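PDB 1WE1: heme oxygenase 1 from Synechocystis sp., which opens the heme ring with the help of oxygen and electrons from a reductase, yielding biliverdin IXalpha, carbon monoxide and ferrous iron. Local coordinates for residues Ala122-Tyr125 and Thr126-Gly130; Lys165-Lys168 and Asn169-Gln173. All coordinates share one frame; numbering follows the deposited sequence.

Overall arrangement
Both interactions are local contacts within single helices, and both end at the same heme. Interaction 1 (122-130) is fully buried in helix 120-146, its centre about 7 Å from the centre of the chain, against about 18 Å for the centre of interaction 2, and runs alongside the porphyrin, bringing backbone, a methyl group and a tyrosine up to it. Interaction 2 (165-173) lies in helix 164-176. It is only partly buried and works through long cationic side chains that hold the propionates. The two helices, consecutive in the chain, meet where Ser-124 OG lies 2.5 Å from Tyr-171 OH, probably hydrogen-bonded, and where Leu-129 packs on Lys-168.

Interaction 1: Ala122-Tyr125 and Thr126-Gly130; sequences AHSY and TRYLG. With HEM (protoporphyrin IX containing Fe), chain H.
Tyr-125 and Leu-129, one helical turn apart, pack with their side chains at an oblique angle. With CG anti to the backbone N (chi1 167°), the tyrosine is carried from its CB toward the heme. Its CB, CG and CD2 lie beside Thr-126 N, with Tyr-125 CB nearest to that nitrogen at 3.0 Å. CD1 and then CE1 run past the isobutyl group, Leu-129 CD2 sitting at the ring edge, 3.4 Å from Tyr-125 CE1. Further out, CE2 and CZ lie under the heme methyl CMA, which rests over one ring face near its rim. At the tip, Tyr-125 OH donates to heme propionate oxygen O1A at 2.7 Å, the acceptor lying in the ring plane; Thr-13 adds a weak bond. A phenylalanine here would probably keep the leucine and methyl contacts but leave O1A without this donor. The stretch belongs to the distal helix of the heme oxygenase fold, which faces the porphyrin across from the axial His-17. The bare CA of Gly-130 lies 3.3 Å from heme C4A, and Gly-130 O accepts from the iron-bound water at 3.1 Å. Ala-122 O, one turn before Thr-126, receives two donors from opposite faces of its carbonyl plane, Thr-126 N and Thr-126 OG1, both at 2.9 Å. The hydroxyl is thus tied to the backbone, while Thr-126 CG2 meets heme methyl CMB at 3.5 Å.

Interaction 2: Lys165-Lys168 and Asn169-Gln173; sequences KAFK and NTYRQ. With HEM (protoporphyrin IX containing Fe), chain H; PO4 (phosphate ion), chain E.
Lys-168 lies side by side with Arg-172, and its NZ is shared among several acceptors: heme propionate oxygen O1D at 3.0 Å, phosphate O3 at 3.2 Å and, weakly, Ser-133 OG. A fully extended chain, with CG anti to the backbone N (chi1 -162°), takes the ammonium that far. Arg-172 points the same way and serves the other propionate: its NH1 donates to heme O2A at 2.7 Å, with the acceptor at the edge of the guanidinium near its plane. Lys-168 CE rests 3.3 Å from Arg-172 NH1. The phosphate, probably from the crystallisation liquor, is also bound by Lys-165 NZ through O4. Away from the heme, Thr-170 N and Thr-170 OG1 approach Ala-166 O from opposite faces of its plane, and Phe-167 CE2 packs obliquely on Tyr-171 CB at 4.0 Å. Phe-167 also meets Phe-71 edge-to-face, which joins this helix to the loop between helices 36-59 and 77-88. Lys-168 and Arg-172 each take a different propionate, and Arg-10 also donates to the heme; together these cations probably offset the negative charge and limit the heme's rotation in its pocket, consistent with cleavage at a single meso position.

Interaction 1: Ala122-Tyr125 and Thr126-Gly130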
loop_
_atom_site.group_PDB
_atom_site.type_symbol
_atom_site.label_atom_id
_atom_site.label_comp_id
_atom_site.label_asym_id
_atom_site.label_seq_id
_atom_site.Cartn_x
_atom_site.Cartn_y
_atom_site.Cartn_z
ATOM N N ALA A 122 6.607 10.467 -2.683
ATOM C CA ALA A 122 5.461 10.096 -3.509
ATOM C C ALA A 122 5.022 8.693 -3.119
ATOM O O ALA A 122 3.830 8.388 -3.084
ATOM C CB ALA A 122 5.839 10.132 -4.971
ATOM N N HIS A 123 6.008 7.849 -2.828
ATOM C CA HIS A 123 5.774 6.473 -2.427
ATOM C C HIS A 123 5.221 6.389 -1.014
ATOM O O HIS A 123 4.304 5.607 -0.750
ATOM C CB HIS A 123 7.066 5.677 -2.567
ATOM C CG HIS A 123 7.345 5.267 -3.975
ATOM N ND1 HIS A 123 6.536 4.385 -4.658
ATOM C CD2 HIS A 123 8.283 5.678 -4.858
ATOM C CE1 HIS A 123 6.962 4.274 -5.903
ATOM N NE2 HIS A 123 8.019 5.049 -6.051
ATOM N N SER A 124 5.779 7.195 -0.112
ATOM C CA SER A 124 5.303 7.248 1.264
ATOM C C SER A 124 3.855 7.737 1.214
ATOM O O SER A 124 2.976 7.212 1.900
ATOM C CB SER A 124 6.153 8.227 2.083
ATOM O OG SER A 124 5.538 8.561 3.323
ATOM N N TYR A 125 3.610 8.741 0.378
ATOM C CA TYR A 125 2.278 9.292 0.260
ATOM C C TYR A 125 1.325 8.225 -0.246
ATOM O O TYR A 125 0.357 7.893 0.435
ATOM C CB TYR A 125 2.262 10.507 -0.687
ATOM C CG TYR A 125 0.862 10.944 -1.095
ATOM C CD1 TYR A 125 -0.011 11.540 -0.176
ATOM C CD2 TYR A 125 0.385 10.686 -2.384
ATOM C CE1 TYR A 125 -1.327 11.860 -0.533
ATOM C CE2 TYR A 125 -0.922 10.997 -2.749
ATOM C CZ TYR A 125 -1.768 11.577 -1.823
ATOM O OH TYR A 125 -3.061 11.846 -2.190
ATOM N N THR A 126 1.606 7.678 -1.424
ATOM C CA THR A 126 0.736 6.667 -2.026
ATOM C C THR A 126 0.351 5.489 -1.127
ATOM O O THR A 126 -0.793 5.069 -1.134
ATOM C CB THR A 126 1.339 6.133 -3.330
ATOM O OG1 THR A 126 1.492 7.222 -4.249
ATOM C CG2 THR A 126 0.421 5.103 -3.958
ATOM N N ARG A 127 1.287 4.969 -0.341
ATOM C CA ARG A 127 0.958 3.854 0.546
ATOM C C ARG A 127 0.425 4.301 1.913
ATOM O O ARG A 127 -0.764 4.157 2.206
ATOM C CB ARG A 127 2.174 2.934 0.737
ATOM C CG ARG A 127 2.505 2.047 -0.476
ATOM C CD ARG A 127 1.249 1.429 -1.107
ATOM N NE ARG A 127 0.400 0.751 -0.126
ATOM C CZ ARG A 127 -0.728 0.100 -0.415
ATOM N NH1 ARG A 127 -1.168 0.029 -1.664
ATOM N NH2 ARG A 127 -1.416 -0.495 0.552
ATOM N N TYR A 128 1.302 4.845 2.743
ATOM C CA TYR A 128 0.915 5.303 4.075
ATOM C C TYR A 128 -0.309 6.218 4.191
ATOM O O TYR A 128 -1.187 5.946 5.006
ATOM C CB TYR A 128 2.103 5.976 4.755
ATOM C CG TYR A 128 3.299 5.065 4.879
ATOM C CD1 TYR A 128 3.198 3.846 5.533
ATOM C CD2 TYR A 128 4.530 5.418 4.338
ATOM C CE1 TYR A 128 4.289 2.997 5.646
ATOM C CE2 TYR A 128 5.629 4.575 4.447
ATOM C CZ TYR A 128 5.497 3.366 5.103
ATOM O OH TYR A 128 6.570 2.518 5.208
ATOM N N LEU A 129 -0.399 7.289 3.405
ATOM C CA LEU A 129 -1.570 8.158 3.555
ATOM C C LEU A 129 -2.836 7.464 3.070
ATOM O O LEU A 129 -3.941 7.807 3.482
ATOM C CB LEU A 129 -1.378 9.513 2.841
ATOM C CG LEU A 129 -2.419 10.601 3.198
ATOM C CD1 LEU A 129 -2.691 10.591 4.699
ATOM C CD2 LEU A 129 -1.933 11.991 2.762
ATOM N N GLY A 130 -2.670 6.475 2.200
ATOM C CA GLY A 130 -3.820 5.727 1.719
ATOM C C GLY A 130 -4.219 4.678 2.743
ATOM O O GLY A 130 -5.406 4.463 2.993
HETATM C CHA HEM H . -7.663 8.147 0.137
HETATM C CHB HEM H . -4.124 5.485 -1.810
HETATM C CHC HEM H . -7.522 2.344 -3.275
HETATM C CHD HEM H . -10.539 4.228 -0.055
HETATM C C1A HEM H . -6.395 7.797 -0.375
HETATM C C2A HEM H . -5.198 8.624 -0.365
HETATM C C3A HEM H . -4.210 7.889 -0.959
HETATM C C4A HEM H . -4.802 6.579 -1.268
HETATM C CMA HEM H . -2.790 8.279 -1.242
HETATM C CAA HEM H . -5.074 10.008 0.253
HETATM C CBA HEM H . -5.693 11.164 -0.570
HETATM C CGA HEM H . -5.547 12.447 0.015
HETATM O O1A HEM H . -4.610 13.189 -0.479
HETATM O O2A HEM H . -6.255 12.860 0.955
HETATM C C1B HEM H . -4.748 4.388 -2.427
HETATM C C2B HEM H . -4.068 3.417 -3.283
HETATM C C3B HEM H . -5.010 2.500 -3.649
HETATM C C4B HEM H . -6.274 2.963 -3.079
HETATM C CMB HEM H . -2.601 3.465 -3.629
HETATM C CAB HEM H . -4.839 1.211 -4.430
HETATM C CBB HEM H . -4.381 1.411 -5.899
HETATM C C1C HEM H . -8.621 2.516 -2.471
HETATM C C2C HEM H . -9.776 1.633 -2.407
HETATM C C3C HEM H . -10.696 2.303 -1.684
HETATM C C4C HEM H . -10.022 3.416 -1.056
HETATM C CMC HEM H . -9.854 0.259 -3.045
HETATM C CAC HEM H . -12.186 1.979 -1.555
HETATM C CBC HEM H . -12.447 1.028 -0.352
HETATM C C1D HEM H . -10.018 5.490 0.320
HETATM C C2D HEM H . -10.701 6.430 1.206
HETATM C C3D HEM H . -9.877 7.505 1.297
HETATM C C4D HEM H . -8.714 7.244 0.414
HETATM C CMD HEM H . -12.038 6.156 1.816
HETATM C CAD HEM H . -10.022 8.775 2.102
HETATM C CBD HEM H . -10.648 9.967 1.248
HETATM C CGD HEM H . -10.534 11.224 1.888
HETATM O O1D HEM H . -9.440 11.554 2.482
HETATM O O2D HEM H . -11.502 12.037 1.879
HETATM N NA HEM H . -6.141 6.572 -0.944
HETATM N NB HEM H . -6.087 4.095 -2.303
HETATM N NC HEM H . -8.772 3.600 -1.588
HETATM N ND HEM H . -8.794 6.001 -0.109
HETATM FE FE HEM H . -7.455 5.086 -1.240
HETATM O O HOH W 1 -6.797 4.318 0.250
#

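Interaction 2: Lys165-Lys168 and Asn169-Gln173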
loop_
_atom_site.group_PDB
_atom_site.type_symbol
_atom_site.label_atom_id
_atom_site.label_comp_id
_atom_site.label_asym_id
_atom_site.label_seq_id
_atom_site.Cartn_x
_atom_site.Cartn_y
_atom_site.Cartn_z
ATOM N N LYS A 165 -6.598 10.608 12.993
ATOM C CA LYS A 165 -7.034 11.789 12.258
ATOM C C LYS A 165 -6.052 12.913 12.557
ATOM O O LYS A 165 -5.738 13.730 11.690
ATOM C CB LYS A 165 -8.441 12.209 12.692
ATOM C CG LYS A 165 -9.572 11.440 12.019
ATOM C CD LYS A 165 -9.812 11.935 10.593
ATOM C CE LYS A 165 -11.007 11.241 9.963
ATOM N NZ LYS A 165 -11.357 11.818 8.643
ATOM N N ALA A 166 -5.567 12.944 13.795
ATOM C CA ALA A 166 -4.609 13.955 14.215
ATOM C C ALA A 166 -3.255 13.661 13.587
ATOM O O ALA A 166 -2.451 14.572 13.384
ATOM C CB ALA A 166 -4.489 13.977 15.738
ATOM N N PHE A 167 -2.991 12.389 13.293
ATOM C CA PHE A 167 -1.725 12.042 12.670
ATOM C C PHE A 167 -1.808 12.390 11.199
ATOM O O PHE A 167 -0.838 12.852 10.603
ATOM C CB PHE A 167 -1.402 10.556 12.793
ATOM C CG PHE A 167 -0.067 10.190 12.185
ATOM C CD1 PHE A 167 1.094 10.210 12.952
ATOM C CD2 PHE A 167 0.043 9.923 10.822
ATOM C CE1 PHE A 167 2.347 9.978 12.369
ATOM C CE2 PHE A 167 1.288 9.691 10.237
ATOM C CZ PHE A 167 2.441 9.720 11.014
ATOM N N LYS A 168 -2.977 12.164 10.613
ATOM C CA LYS A 168 -3.172 12.451 9.202
ATOM C C LYS A 168 -2.917 13.936 8.920
ATOM O O LYS A 168 -2.552 14.311 7.811
ATOM C CB LYS A 168 -4.587 12.034 8.774
ATOM C CG LYS A 168 -4.772 11.874 7.269
ATOM C CD LYS A 168 -6.187 11.396 6.908
ATOM C CE LYS A 168 -6.449 11.533 5.403
ATOM N NZ LYS A 168 -7.844 11.181 4.985
ATOM N N ASN A 169 -3.099 14.785 9.927
ATOM C CA ASN A 169 -2.852 16.216 9.745
ATOM C C ASN A 169 -1.368 16.517 9.885
ATOM O O ASN A 169 -0.782 17.190 9.037
ATOM C CB ASN A 169 -3.645 17.044 10.754
ATOM C CG ASN A 169 -5.118 17.130 10.402
ATOM O OD1 ASN A 169 -5.477 17.382 9.245
ATOM N ND2 ASN A 169 -5.982 16.935 11.397
ATOM N N THR A 170 -0.762 16.022 10.956
ATOM C CA THR A 170 0.658 16.228 11.155
ATOM C C THR A 170 1.361 15.823 9.858
ATOM O O THR A 170 2.270 16.515 9.388
ATOM C CB THR A 170 1.199 15.350 12.302
ATOM O OG1 THR A 170 0.559 15.719 13.532
ATOM C CG2 THR A 170 2.717 15.508 12.432
ATOM N N TYR A 171 0.915 14.710 9.275
ATOM C CA TYR A 171 1.510 14.200 8.046
ATOM C C TYR A 171 1.305 15.116 6.827
ATOM O O TYR A 171 2.261 15.391 6.102
ATOM C CB TYR A 171 0.992 12.780 7.759
ATOM C CG TYR A 171 1.720 12.096 6.619
ATOM C CD1 TYR A 171 1.387 12.372 5.290
ATOM C CD2 TYR A 171 2.786 11.226 6.865
ATOM C CE1 TYR A 171 2.097 11.806 4.234
ATOM C CE2 TYR A 171 3.505 10.655 5.820
ATOM C CZ TYR A 171 3.154 10.949 4.502
ATOM O OH TYR A 171 3.836 10.374 3.447
ATOM N N ARG A 172 0.077 15.579 6.590
ATOM C CA ARG A 172 -0.186 16.480 5.462
ATOM C C ARG A 172 0.625 17.750 5.692
ATOM O O ARG A 172 1.245 18.295 4.777
ATOM C CB ARG A 172 -1.661 16.864 5.401
ATOM C CG ARG A 172 -2.621 15.757 5.046
ATOM C CD ARG A 172 -4.023 16.204 5.406
ATOM N NE ARG A 172 -5.064 15.292 4.951
ATOM C CZ ARG A 172 -5.295 14.996 3.674
ATOM N NH1 ARG A 172 -6.276 14.155 3.366
ATOM N NH2 ARG A 172 -4.542 15.529 2.711
ATOM N N GLN A 173 0.593 18.216 6.936
ATOM C CA GLN A 173 1.321 19.404 7.358
ATOM C C GLN A 173 2.791 19.195 7.023
ATOM O O GLN A 173 3.415 20.029 6.358
ATOM C CB GLN A 173 1.148 19.605 8.872
ATOM C CG GLN A 173 1.908 20.791 9.468
ATOM C CD GLN A 173 1.475 22.120 8.873
ATOM O OE1 GLN A 173 0.287 22.453 8.864
ATOM N NE2 GLN A 173 2.438 22.889 8.374
HETATM C CHA HEM H . -7.663 8.147 0.137
HETATM C CHB HEM H . -4.124 5.485 -1.810
HETATM C CHC HEM H . -7.522 2.344 -3.275
HETATM C CHD HEM H . -10.539 4.228 -0.055
HETATM C C1A HEM H . -6.395 7.797 -0.375
HETATM C C2A HEM H . -5.198 8.624 -0.365
HETATM C C3A HEM H . -4.210 7.889 -0.959
HETATM C C4A HEM H . -4.802 6.579 -1.268
HETATM C CMA HEM H . -2.790 8.279 -1.242
HETATM C CAA HEM H . -5.074 10.008 0.253
HETATM C CBA HEM H . -5.693 11.164 -0.570
HETATM C CGA HEM H . -5.547 12.447 0.015
HETATM O O1A HEM H . -4.610 13.189 -0.479
HETATM O O2A HEM H . -6.255 12.860 0.955
HETATM C C1B HEM H . -4.748 4.388 -2.427
HETATM C C2B HEM H . -4.068 3.417 -3.283
HETATM C C3B HEM H . -5.010 2.500 -3.649
HETATM C C4B HEM H . -6.274 2.963 -3.079
HETATM C CMB HEM H . -2.601 3.465 -3.629
HETATM C CAB HEM H . -4.839 1.211 -4.430
HETATM C CBB HEM H . -4.381 1.411 -5.899
HETATM C C1C HEM H . -8.621 2.516 -2.471
HETATM C C2C HEM H . -9.776 1.633 -2.407
HETATM C C3C HEM H . -10.696 2.303 -1.684
HETATM C C4C HEM H . -10.022 3.416 -1.056
HETATM C CMC HEM H . -9.854 0.259 -3.045
HETATM C CAC HEM H . -12.186 1.979 -1.555
HETATM C CBC HEM H . -12.447 1.028 -0.352
HETATM C C1D HEM H . -10.018 5.490 0.320
HETATM C C2D HEM H . -10.701 6.430 1.206
HETATM C C3D HEM H . -9.877 7.505 1.297
HETATM C C4D HEM H . -8.714 7.244 0.414
HETATM C CMD HEM H . -12.038 6.156 1.816
HETATM C CAD HEM H . -10.022 8.775 2.102
HETATM C CBD HEM H . -10.648 9.967 1.248
HETATM C CGD HEM H . -10.534 11.224 1.888
HETATM O O1D HEM H . -9.440 11.554 2.482
HETATM O O2D HEM H . -11.502 12.037 1.879
HETATM N NA HEM H . -6.141 6.572 -0.944
HETATM N NB HEM H . -6.087 4.095 -2.303
HETATM N NC HEM H . -8.772 3.600 -1.588
HETATM N ND HEM H . -8.794 6.001 -0.109
HETATM FE FE HEM H . -7.455 5.086 -1.240
HETATM P P PO4 E . -9.853 14.531 6.994
HETATM O O1 PO4 E . -10.093 15.978 6.738
HETATM O O2 PO4 E . -9.088 14.371 8.257
HETATM O O3 PO4 E . -9.075 13.951 5.866
HETATM O O4 PO4 E . -11.158 13.827 7.111
HETATM O O HOH W 1 -6.797 4.318 0.250
#